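VP5 (Halorubrum pleomorphic virus 6, PDB 6QGL) probably mediates fusion of the viral envelope with the membrane of its haloarchaeal host cell. Local coordinates at residues T217-T220 against Q225-K228; K207-S212 against M227-W232; Q49-V54 against T220-Q225. One frame throughout, in Å; residues are numbered along the deposited sequence.

Interaction 1 of 3, residues T217-T220 against Q225-K228; sequences TYNT and QYMK
Tyr-218 sets CG between its backbone N and carbonyl carbon (chi1 58°), which lays its ring alongside Gln-225, and Asn-219 turns CG anti to N (chi1 -169°), which carries its amide alongside the ring of Tyr-226. Both pairings belong to a short antiparallel beta hairpin made of strands 219-221 and 224-226. The hydrogen-bonded pair Asn-219 and Tyr-226 lies at the end of the ladder away from the turn, and its backbones bond in both directions: Asn-219 N lies 2.8 Å from Tyr-226 O, and Tyr-226 N lies 3.0 Å from Asn-219 O. The next pair toward the turn, Thr-220 with Gln-225, is non-hydrogen-bonded, and Gln-225 CA approaches Asn-219 O at 3.3 Å in a CA-H...O contact. The two faces of the ladder differ in character. Thr-220 and Gln-225 share one, where the extended side chain of Gln-225 (CB, CG and the amide) runs alongside the ring of Tyr-218; Tyr-218 CD2 is 3.7 Å from Gln-225 CG, and ring and amide planes stand 39° apart. Lys-228 adds the aliphatic start of its chain, with CG 3.5 Å from Tyr-218 CB. The opposite face carries Asn-219 and Tyr-226 into the interior. The buried amide of Asn-219 is satisfied at both ends: OD1 accepts from Asp-150 N and ND2 donates to Ile-148 O. Because both ends are bonded, the rotation of the amide is fixed. Tyr-226 is large enough to touch two helices, at Leu-130 and Met-133 of helix 97-140 and at Val-54 and Lys-58 of helix 43-66, and Met-227 CG lies above one ring face, offset toward the rim. Where amide and phenol side chains run together, Asn-219 ND2 comes 3.4 Å from Tyr-226 CE1.

Interaction 2 of 3, residues K207-S212 against M227-W232; sequences KEVVTS and MKFSEW
Val-209 plants a methyl squarely on the ring of Phe-229: CG2 sits 3.4 Å from the ring centroid and 4° off the normal, a CH-pi contact over the face. Because the methyl stands above the centre, its distances to the individual ring carbons are nearly equal, with CG2 3.6 Å from Phe-229 CD2. Valine suits this site because its methyls are compact, and the flat ring can lie directly against one of them, CG2, the branch opposite the carbonyl carbon. Around this methyl-ring contact the backbone of the preceding residues also meets the ring. Glu-208 C approaches Phe-229 CE1 at 3.5 Å, and Lys-207 C lies at the ring edge, near its plane, 4.1 Å from the same CE1. The charged side chains of Lys-207 and Glu-208 leave CA away from the helix, so main chain rather than charge meets the phenyl group.

Phe-229 swings its ring opposite the backbone N (chi1 171°), which directs it from the first turn of the helix toward the strand. That turn begins just after Lys-228, the N-cap residue, whose O accepts from Trp-232 N at 3.0 Å. On the strand side, Val-210 and Thr-211 both face Glu-203, forming a classic beta bulge one step beyond Val-209.

The contact thus joins strand 209-213, at one edge of the four-stranded antiparallel sheet, to the start of helix 229-257. Tyr-204 of the adjoining strand 201-204 touches both Val-209 and Phe-229, while Trp-232 turns inward between helices 97-140 and 43-66.

Interaction 3 of 3, residues Q49-V54 against T220-Q225; sequences QLSDSV and TVDGTQ
Ser-51 and Asp-222 meet hydroxyl to carboxylate: with its OG pointing back from the backbone N (chi1 177°), the serine donates to Asp-222 OD2 at 2.7 Å. The oxygen is met on its anti side, the hydroxyl standing 21° out of the carboxylate plane. The short serine side chain suits a spot where helix and turn come close, their CA atoms being nearest at this pair, and its hydroxyl still reaches OD2. One helical turn further on, Val-54 points toward the hairpin and crosses Val-221 at a slant, with CG2 3.9 Å from Val-221 CG1. The side chains of Val-54 and Thr-224 run past each other in opposite directions, bringing Val-54 CG1 to 4.0 Å from Thr-224 CG2. Threonine offers its methyl here, so the patch is apolar although one member carries a hydroxyl. Asp-222 and Gly-223 occupy the centre of a type I' turn from Val-221 to Thr-224; positive phi favours glycine at Gly-223, and aspartate is among the residues that tolerate the left-handed conformation of Asp-222. This turn and its flanking Val-221 and Thr-224 pack on helix 43-66; Tyr-147 of helix 145-148 touches Ser-51 and Asp-222, and Met-133 of helix 97-140 touches Val-54.

The hairpin unites the set: interaction 1 is its ladder, interaction 3 is the side on which its turn end meets helix 43-66, and interaction 2 follows where its second strand leads into helix 229-257. The centres of interactions 1 and 2 are about 9 Å apart, and Thr-217 bridges them, with OG1 3.6 Å from Phe-229 CB. Interactions 1 and 3, about 10 Å apart between centres, are coupled through Tyr-226, whose CD1 lies 3.6 Å from Val-54 CG1. Interactions 2 and 3, about 19 Å apart between centres, are joined only by adjacency in sequence. The hairpin is thus set against helix 43-66 and, through Thr-217 and Phe-229, beside strand 209-213 and helix 229-257.

Interaction 1 of 3, residues T217-T220 against Q225-K228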
loop_
_atom_site.group_PDB
_atom_site.type_symbol
_atom_site.label_atom_id
_atom_site.label_comp_id
_atom_site.label_asym_id
_atom_site.label_seq_id
_atom_site.Cartn_x
_atom_site.Cartn_y
_atom_site.Cartn_z
ATOM N N THR A 217 16.225 12.694 -8.737
ATOM C CA THR A 217 16.241 11.246 -8.488
ATOM C C THR A 217 14.999 10.631 -9.125
ATOM O O THR A 217 15.136 9.949 -10.135
ATOM C CB THR A 217 16.440 10.926 -7.016
ATOM O OG1 THR A 217 15.359 11.489 -6.289
ATOM C CG2 THR A 217 17.761 11.449 -6.477
ATOM N N TYR A 218 13.814 11.088 -8.719
ATOM C CA TYR A 218 12.516 10.665 -9.262
ATOM C C TYR A 218 12.329 10.900 -10.773
ATOM O O TYR A 218 12.960 11.795 -11.346
ATOM C CB TYR A 218 11.394 11.389 -8.508
ATOM C CG TYR A 218 11.484 12.897 -8.580
ATOM C CD1 TYR A 218 12.357 13.605 -7.757
ATOM C CD2 TYR A 218 10.693 13.621 -9.468
ATOM C CE1 TYR A 218 12.455 14.992 -7.830
ATOM C CE2 TYR A 218 10.781 15.009 -9.550
ATOM C CZ TYR A 218 11.662 15.690 -8.726
ATOM O OH TYR A 218 11.744 17.061 -8.796
ATOM N N ASN A 219 11.437 10.102 -11.393
ATOM C CA ASN A 219 11.043 10.215 -12.797
ATOM C C ASN A 219 9.695 10.941 -12.874
ATOM O O ASN A 219 8.853 10.760 -11.992
ATOM C CB ASN A 219 10.922 8.824 -13.435
ATOM C CG ASN A 219 10.775 8.807 -14.947
ATOM O OD1 ASN A 219 11.017 9.795 -15.653
ATOM N ND2 ASN A 219 10.386 7.661 -15.479
ATOM N N THR A 220 9.496 11.762 -13.923
ATOM C CA THR A 220 8.247 12.494 -14.147
ATOM C C THR A 220 7.639 12.041 -15.476
ATOM O O THR A 220 8.222 12.284 -16.532
ATOM C CB THR A 220 8.450 14.020 -14.041
ATOM O OG1 THR A 220 9.172 14.328 -12.846
ATOM C CG2 THR A 220 7.131 14.787 -14.043
ATOM N N GLN A 225 5.097 11.945 -10.513
ATOM C CA GLN A 225 6.454 11.756 -10.005
ATOM C C GLN A 225 6.507 10.409 -9.302
ATOM O O GLN A 225 5.719 10.167 -8.390
ATOM C CB GLN A 225 6.852 12.874 -9.021
ATOM C CG GLN A 225 7.006 14.258 -9.648
ATOM C CD GLN A 225 7.293 15.372 -8.659
ATOM O OE1 GLN A 225 7.466 16.530 -9.043
ATOM N NE2 GLN A 225 7.352 15.070 -7.366
ATOM N N TYR A 226 7.406 9.519 -9.739
ATOM C CA TYR A 226 7.577 8.201 -9.126
ATOM C C TYR A 226 9.055 7.829 -9.090
ATOM O O TYR A 226 9.878 8.636 -9.526
ATOM C CB TYR A 226 6.661 7.132 -9.778
ATOM C CG TYR A 226 7.181 6.465 -11.035
ATOM C CD1 TYR A 226 7.445 7.201 -12.188
ATOM C CD2 TYR A 226 7.303 5.078 -11.107
ATOM C CE1 TYR A 226 7.894 6.585 -13.355
ATOM C CE2 TYR A 226 7.738 4.450 -12.273
ATOM C CZ TYR A 226 8.032 5.208 -13.395
ATOM O OH TYR A 226 8.460 4.586 -14.544
ATOM N N MET A 227 9.404 6.646 -8.516
ATOM C CA MET A 227 10.782 6.168 -8.323
ATOM C C MET A 227 11.550 7.146 -7.428
ATOM O O MET A 227 12.763 7.300 -7.585
ATOM C CB MET A 227 11.521 6.041 -9.663
ATOM C CG MET A 227 11.200 4.815 -10.446
ATOM S SD MET A 227 11.921 5.001 -12.095
ATOM C CE MET A 227 13.665 4.764 -11.731
ATOM N N LYS A 228 10.833 7.839 -6.523
ATOM C CA LYS A 228 11.392 8.844 -5.626
ATOM C C LYS A 228 12.376 8.223 -4.656
ATOM O O LYS A 228 12.001 7.334 -3.885
ATOM C CB LYS A 228 10.269 9.559 -4.858
ATOM C CG LYS A 228 9.596 10.690 -5.622
ATOM C CD LYS A 228 8.290 11.069 -4.975
ATOM C CE LYS A 228 7.912 12.505 -5.196
ATOM N NZ LYS A 228 6.607 12.819 -4.557
#

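Interaction 2 of 3, residues K207-S212 against M227-W232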
loop_
_atom_site.group_PDB
_atom_site.type_symbol
_atom_site.label_atom_id
_atom_site.label_comp_id
_atom_site.label_asym_id
_atom_site.label_seq_id
_atom_site.Cartn_x
_atom_site.Cartn_y
_atom_site.Cartn_z
ATOM N N LYS A 207 18.972 2.237 -1.502
ATOM C CA LYS A 207 20.055 2.382 -0.518
ATOM C C LYS A 207 20.799 3.719 -0.571
ATOM O O LYS A 207 21.057 4.304 0.482
ATOM C CB LYS A 207 21.065 1.223 -0.623
ATOM C CG LYS A 207 20.555 -0.124 -0.124
ATOM C CD LYS A 207 21.663 -1.175 -0.194
ATOM C CE LYS A 207 21.313 -2.482 0.469
ATOM N NZ LYS A 207 21.286 -2.364 1.950
ATOM N N GLU A 208 21.185 4.183 -1.779
ATOM C CA GLU A 208 21.972 5.414 -1.949
ATOM C C GLU A 208 21.830 6.065 -3.324
ATOM O O GLU A 208 21.371 5.424 -4.270
ATOM C CB GLU A 208 23.472 5.122 -1.691
ATOM C CG GLU A 208 24.075 4.094 -2.644
ATOM C CD GLU A 208 25.573 4.159 -2.865
ATOM O OE1 GLU A 208 26.142 5.275 -2.844
ATOM O OE2 GLU A 208 26.176 3.085 -3.091
ATOM N N VAL A 209 22.280 7.333 -3.429
ATOM C CA VAL A 209 22.364 8.108 -4.668
ATOM C C VAL A 209 23.856 8.104 -5.019
ATOM O O VAL A 209 24.658 8.708 -4.298
ATOM C CB VAL A 209 21.803 9.554 -4.535
ATOM C CG1 VAL A 209 22.017 10.355 -5.813
ATOM C CG2 VAL A 209 20.328 9.545 -4.171
ATOM N N VAL A 210 24.230 7.380 -6.085
ATOM C CA VAL A 210 25.615 7.267 -6.549
ATOM C C VAL A 210 26.091 8.612 -7.129
ATOM O O VAL A 210 27.035 9.197 -6.597
ATOM C CB VAL A 210 25.822 6.068 -7.522
ATOM C CG1 VAL A 210 27.277 5.961 -7.977
ATOM C CG2 VAL A 210 25.361 4.756 -6.890
ATOM N N THR A 211 25.440 9.101 -8.200
ATOM C CA THR A 211 25.783 10.381 -8.835
ATOM C C THR A 211 24.524 11.110 -9.298
ATOM O O THR A 211 23.657 10.493 -9.920
ATOM C CB THR A 211 26.739 10.186 -10.037
ATOM O OG1 THR A 211 26.146 9.289 -10.976
ATOM C CG2 THR A 211 28.127 9.697 -9.641
ATOM N N SER A 212 24.433 12.418 -9.016
ATOM C CA SER A 212 23.321 13.259 -9.469
ATOM C C SER A 212 23.881 14.532 -10.092
ATOM O O SER A 212 24.483 15.347 -9.388
ATOM C CB SER A 212 22.363 13.585 -8.328
ATOM O OG SER A 212 21.313 14.429 -8.777
ATOM N N MET A 227 9.404 6.646 -8.516
ATOM C CA MET A 227 10.782 6.168 -8.323
ATOM C C MET A 227 11.550 7.146 -7.428
ATOM O O MET A 227 12.763 7.300 -7.585
ATOM C CB MET A 227 11.521 6.041 -9.663
ATOM C CG MET A 227 11.200 4.815 -10.446
ATOM S SD MET A 227 11.921 5.001 -12.095
ATOM C CE MET A 227 13.665 4.764 -11.731
ATOM N N LYS A 228 10.833 7.839 -6.523
ATOM C CA LYS A 228 11.392 8.844 -5.626
ATOM C C LYS A 228 12.376 8.223 -4.656
ATOM O O LYS A 228 12.001 7.334 -3.885
ATOM C CB LYS A 228 10.269 9.559 -4.858
ATOM C CG LYS A 228 9.596 10.690 -5.622
ATOM C CD LYS A 228 8.290 11.069 -4.975
ATOM C CE LYS A 228 7.912 12.505 -5.196
ATOM N NZ LYS A 228 6.607 12.819 -4.557
ATOM N N PHE A 229 13.643 8.676 -4.704
ATOM C CA PHE A 229 14.669 8.180 -3.790
ATOM C C PHE A 229 14.279 8.476 -2.346
ATOM O O PHE A 229 14.450 7.612 -1.499
ATOM C CB PHE A 229 16.055 8.760 -4.113
ATOM C CG PHE A 229 17.101 8.443 -3.066
ATOM C CD1 PHE A 229 17.727 7.202 -3.040
ATOM C CD2 PHE A 229 17.433 9.374 -2.087
ATOM C CE1 PHE A 229 18.678 6.903 -2.064
ATOM C CE2 PHE A 229 18.386 9.074 -1.110
ATOM C CZ PHE A 229 19.018 7.848 -1.118
ATOM N N SER A 230 13.749 9.684 -2.072
ATOM C CA SER A 230 13.312 10.097 -0.739
ATOM C C SER A 230 12.254 9.143 -0.159
ATOM O O SER A 230 12.302 8.852 1.034
ATOM C CB SER A 230 12.797 11.533 -0.760
ATOM O OG SER A 230 11.560 11.645 -1.443
ATOM N N GLU A 231 11.331 8.636 -1.009
ATOM C CA GLU A 231 10.281 7.699 -0.600
ATOM C C GLU A 231 10.849 6.293 -0.338
ATOM O O GLU A 231 10.594 5.714 0.723
ATOM C CB GLU A 231 9.139 7.663 -1.638
ATOM C CG GLU A 231 8.190 8.852 -1.550
ATOM C CD GLU A 231 7.022 8.922 -2.523
ATOM O OE1 GLU A 231 6.133 9.776 -2.303
ATOM O OE2 GLU A 231 6.999 8.160 -3.517
ATOM N N TRP A 232 11.631 5.762 -1.299
ATOM C CA TRP A 232 12.250 4.435 -1.222
ATOM C C TRP A 232 13.317 4.325 -0.132
ATOM O O TRP A 232 13.378 3.303 0.554
ATOM C CB TRP A 232 12.817 4.023 -2.587
ATOM C CG TRP A 232 11.760 3.598 -3.560
ATOM C CD1 TRP A 232 11.065 4.397 -4.419
ATOM C CD2 TRP A 232 11.251 2.273 -3.743
ATOM N NE1 TRP A 232 10.167 3.648 -5.142
ATOM C CE2 TRP A 232 10.262 2.339 -4.752
ATOM C CE3 TRP A 232 11.552 1.027 -3.168
ATOM C CZ2 TRP A 232 9.564 1.209 -5.194
ATOM C CZ3 TRP A 232 10.849 -0.089 -3.595
ATOM C CH2 TRP A 232 9.871 0.008 -4.599
#

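Interaction 3 of 3, residues Q49-V54 against T220-Q225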
loop_
_atom_site.group_PDB
_atom_site.type_symbol
_atom_site.label_atom_id
_atom_site.label_comp_id
_atom_site.label_asym_id
_atom_site.label_seq_id
_atom_site.Cartn_x
_atom_site.Cartn_y
_atom_site.Cartn_z
ATOM N N GLN A 49 -1.403 4.705 -22.479
ATOM C CA GLN A 49 -1.066 3.395 -21.921
ATOM C C GLN A 49 0.179 3.447 -21.039
ATOM O O GLN A 49 0.203 2.780 -20.002
ATOM C CB GLN A 49 -0.944 2.325 -23.014
ATOM C CG GLN A 49 -2.299 1.946 -23.621
ATOM C CD GLN A 49 -2.277 0.808 -24.617
ATOM O OE1 GLN A 49 -1.250 0.174 -24.886
ATOM N NE2 GLN A 49 -3.440 0.513 -25.179
ATOM N N LEU A 50 1.190 4.264 -21.418
ATOM C CA LEU A 50 2.412 4.424 -20.617
ATOM C C LEU A 50 2.117 5.181 -19.327
ATOM O O LEU A 50 2.615 4.792 -18.271
ATOM C CB LEU A 50 3.533 5.135 -21.388
ATOM C CG LEU A 50 4.116 4.432 -22.608
ATOM C CD1 LEU A 50 4.940 5.392 -23.410
ATOM C CD2 LEU A 50 4.928 3.206 -22.229
ATOM N N SER A 51 1.293 6.252 -19.412
ATOM C CA SER A 51 0.876 7.064 -18.267
ATOM C C SER A 51 0.105 6.203 -17.267
ATOM O O SER A 51 0.373 6.289 -16.068
ATOM C CB SER A 51 0.026 8.248 -18.724
ATOM O OG SER A 51 -0.441 9.009 -17.622
ATOM N N ASP A 52 -0.807 5.342 -17.772
ATOM C CA ASP A 52 -1.613 4.419 -16.970
ATOM C C ASP A 52 -0.760 3.400 -16.231
ATOM O O ASP A 52 -1.057 3.101 -15.076
ATOM C CB ASP A 52 -2.666 3.714 -17.836
ATOM C CG ASP A 52 -3.788 4.614 -18.322
ATOM O OD1 ASP A 52 -3.958 5.717 -17.751
ATOM O OD2 ASP A 52 -4.491 4.221 -19.276
ATOM N N SER A 53 0.303 2.884 -16.886
ATOM C CA SER A 53 1.233 1.918 -16.297
ATOM C C SER A 53 2.020 2.543 -15.147
ATOM O O SER A 53 2.200 1.894 -14.115
ATOM C CB SER A 53 2.185 1.364 -17.350
ATOM O OG SER A 53 1.503 0.490 -18.232
ATOM N N VAL A 54 2.460 3.809 -15.318
ATOM C CA VAL A 54 3.201 4.573 -14.307
ATOM C C VAL A 54 2.297 4.810 -13.084
ATOM O O VAL A 54 2.710 4.525 -11.957
ATOM C CB VAL A 54 3.786 5.887 -14.896
ATOM C CG1 VAL A 54 4.258 6.839 -13.799
ATOM C CG2 VAL A 54 4.917 5.592 -15.875
ATOM N N THR A 220 9.496 11.762 -13.923
ATOM C CA THR A 220 8.247 12.494 -14.147
ATOM C C THR A 220 7.639 12.041 -15.476
ATOM O O THR A 220 8.222 12.284 -16.532
ATOM C CB THR A 220 8.450 14.020 -14.041
ATOM O OG1 THR A 220 9.172 14.328 -12.846
ATOM C CG2 THR A 220 7.131 14.787 -14.043
ATOM N N VAL A 221 6.497 11.337 -15.416
ATOM C CA VAL A 221 5.785 10.837 -16.601
ATOM C C VAL A 221 4.340 11.324 -16.523
ATOM O O VAL A 221 3.605 10.907 -15.623
ATOM C CB VAL A 221 5.865 9.289 -16.766
ATOM C CG1 VAL A 221 5.095 8.818 -18.004
ATOM C CG2 VAL A 221 7.310 8.803 -16.808
ATOM N N ASP A 222 3.945 12.214 -17.456
ATOM C CA ASP A 222 2.606 12.809 -17.542
ATOM C C ASP A 222 2.173 13.434 -16.192
ATOM O O ASP A 222 1.116 13.104 -15.647
ATOM C CB ASP A 222 1.589 11.780 -18.094
ATOM C CG ASP A 222 0.226 12.334 -18.462
ATOM O OD1 ASP A 222 0.171 13.402 -19.114
ATOM O OD2 ASP A 222 -0.785 11.688 -18.120
ATOM N N GLY A 223 3.046 14.282 -15.642
ATOM C CA GLY A 223 2.821 14.979 -14.377
ATOM C C GLY A 223 2.966 14.159 -13.106
ATOM O O GLY A 223 2.943 14.727 -12.010
ATOM N N THR A 224 3.112 12.823 -13.235
ATOM C CA THR A 224 3.258 11.893 -12.113
ATOM C C THR A 224 4.729 11.699 -11.781
ATOM O O THR A 224 5.509 11.317 -12.655
ATOM C CB THR A 224 2.559 10.555 -12.434
ATOM O OG1 THR A 224 1.192 10.801 -12.769
ATOM C CG2 THR A 224 2.639 9.549 -11.292
ATOM N N GLN A 225 5.097 11.945 -10.513
ATOM C CA GLN A 225 6.454 11.756 -10.005
ATOM C C GLN A 225 6.507 10.409 -9.302
ATOM O O GLN A 225 5.719 10.167 -8.390
ATOM C CB GLN A 225 6.852 12.874 -9.021
ATOM C CG GLN A 225 7.006 14.258 -9.648
ATOM C CD GLN A 225 7.293 15.372 -8.659
ATOM O OE1 GLN A 225 7.466 16.530 -9.043
ATOM N NE2 GLN A 225 7.352 15.070 -7.366
#